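Local coordinates for intracellular protein transport protein USO1 (Saccharomyces cerevisiae S288c, PDB 6LSU), which is required for protein transport from the endoplasmic reticulum to the Golgi complex, this chain being the globular head of a dimeric vesicle tether with a coiled-coil tail, at residues R443-L446 with L447-V450. Sequence-based numbering, arbitrary orientation.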
loop_
_atom_site.group_PDB
_atom_site.type_symbol
_atom_site.label_atom_id
_atom_site.label_comp_id
_atom_site.label_asym_id
_atom_site.label_seq_id
_atom_site.Cartn_x
_atom_site.Cartn_y
_atom_site.Cartn_z
ATOM N N ARG A 443 17.508 -19.871 -11.643
ATOM C CA ARG A 443 18.534 -20.452 -12.551
ATOM C C ARG A 443 18.207 -20.203 -14.049
ATOM O O ARG A 443 19.130 -19.764 -14.777
ATOM C CB ARG A 443 18.687 -21.933 -12.218
ATOM C CG ARG A 443 19.774 -22.644 -13.011
ATOM C CD ARG A 443 19.945 -24.089 -12.556
ATOM N NE ARG A 443 20.556 -24.917 -13.582
ATOM C CZ ARG A 443 19.950 -25.354 -14.693
ATOM N NH1 ARG A 443 18.686 -25.046 -14.946
ATOM N NH2 ARG A 443 20.618 -26.104 -15.558
ATOM N N ASP A 444 16.983 -20.467 -14.532
ATOM C CA ASP A 444 16.698 -20.395 -15.982
ATOM C C ASP A 444 16.846 -18.933 -16.414
ATOM O O ASP A 444 17.299 -18.651 -17.565
ATOM C CB ASP A 444 15.317 -20.988 -16.323
ATOM C CG ASP A 444 15.234 -22.518 -16.307
ATOM O OD1 ASP A 444 16.135 -23.189 -15.694
ATOM O OD2 ASP A 444 14.251 -23.050 -16.878
ATOM N N PHE A 445 16.386 -18.021 -15.559
ATOM C CA PHE A 445 16.431 -16.562 -15.847
ATOM C C PHE A 445 17.891 -16.135 -16.059
ATOM O O PHE A 445 18.163 -15.493 -17.117
ATOM C CB PHE A 445 15.815 -15.755 -14.707
ATOM C CG PHE A 445 15.984 -14.270 -14.855
ATOM C CD1 PHE A 445 15.327 -13.591 -15.867
ATOM C CD2 PHE A 445 16.813 -13.558 -13.991
ATOM C CE1 PHE A 445 15.447 -12.220 -15.998
ATOM C CE2 PHE A 445 16.944 -12.189 -14.134
ATOM C CZ PHE A 445 16.284 -11.529 -15.157
ATOM N N LEU A 446 18.774 -16.448 -15.098
ATOM C CA LEU A 446 20.190 -16.032 -15.154
ATOM C C LEU A 446 20.826 -16.615 -16.424
ATOM O O LEU A 446 21.426 -15.802 -17.199
ATOM C CB LEU A 446 20.922 -16.507 -13.899
ATOM C CG LEU A 446 20.730 -15.645 -12.658
ATOM C CD1 LEU A 446 21.716 -16.058 -11.591
ATOM C CD2 LEU A 446 20.938 -14.171 -12.965
ATOM N N LEU A 447 20.680 -17.934 -16.632
ATOM C CA LEU A 447 21.196 -18.647 -17.834
ATOM C C LEU A 447 20.701 -17.990 -19.122
ATOM O O LEU A 447 21.465 -17.930 -20.031
ATOM C CB LEU A 447 20.766 -20.123 -17.821
ATOM C CG LEU A 447 21.508 -20.990 -16.809
ATOM C CD1 LEU A 447 21.060 -22.446 -16.909
ATOM C CD2 LEU A 447 23.021 -20.861 -16.956
ATOM N N LYS A 448 19.445 -17.573 -19.192
ATOM C CA LYS A 448 18.898 -16.875 -20.382
ATOM C C LYS A 448 19.607 -15.510 -20.465
ATOM O O LYS A 448 20.032 -15.135 -21.548
ATOM C CB LYS A 448 17.368 -16.788 -20.293
ATOM C CG LYS A 448 16.651 -16.243 -21.527
ATOM C CD LYS A 448 15.505 -15.265 -21.213
ATOM C CE LYS A 448 15.917 -13.793 -21.171
ATOM N NZ LYS A 448 15.222 -13.013 -20.105
ATOM N N GLN A 449 19.763 -14.820 -19.329
ATOM C CA GLN A 449 20.335 -13.449 -19.255
ATOM C C GLN A 449 21.797 -13.455 -19.713
ATOM O O GLN A 449 22.168 -12.480 -20.402
ATOM C CB GLN A 449 20.266 -12.859 -17.843
ATOM C CG GLN A 449 18.885 -12.400 -17.450
ATOM C CD GLN A 449 18.604 -11.004 -17.920
ATOM O OE1 GLN A 449 19.270 -10.036 -17.525
ATOM N NE2 GLN A 449 17.560 -10.879 -18.720
ATOM N N VAL A 450 22.584 -14.479 -19.347
ATOM C CA VAL A 450 24.019 -14.565 -19.766
ATOM C C VAL A 450 24.107 -14.817 -21.273
ATOM O O VAL A 450 24.962 -14.161 -21.868
ATOM C CB VAL A 450 24.852 -15.589 -18.985
ATOM C CG1 VAL A 450 24.727 -15.363 -17.491
ATOM C CG2 VAL A 450 24.492 -17.018 -19.334
#
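Two i to i+4 side-chain pairs, Phe445 with Gln449 and Arg443 with Leu447, bridge adjacent turns on different sides of helix 439-459, within the eighth armadillo repeat of the Uso1 head. The alpha-helical main-chain hydrogen bonds join the turns: Leu447 N donates to Arg443 O (3.0 Å), Lys448 N to Asp444 O, Gln449 N to Phe445 O and Val450 N to Leu446 O (2.8 Å). Gln449 CG makes a CH-pi contact over one face of the Phe445 ring, 3.7 Å from its centroid. Because the Gln449 chain bends at CB-CG (chi2 -85°), its amide lies nearly flat against the same ring, the two planes 14° apart, with CD 3.6 Å from Phe445 CZ. Both ends of this amide are tied to main chain farther on: OE1 accepts from Leu499 N and NE2 donates to Ala497 O, which fixes the rotation of the group. At the other pair, the Arg443 chain, extended from CG to NE, crosses Leu447 obliquely, and Leu447 CD1 sits over the centre of one guanidinium face, 3.8 Å from Arg443 CZ. Arg443 NH1 also forms a salt bridge to Asp444 OD1 (3.2 Å). Leu446 packs on Phe524 and Phe527 of helix 514-528 and on helix 535-543, where Ile541 meets Leu447 and Val450, while Phe445 and Gln449 reach helix 499-504 through Leu499 and Phe500, respectively.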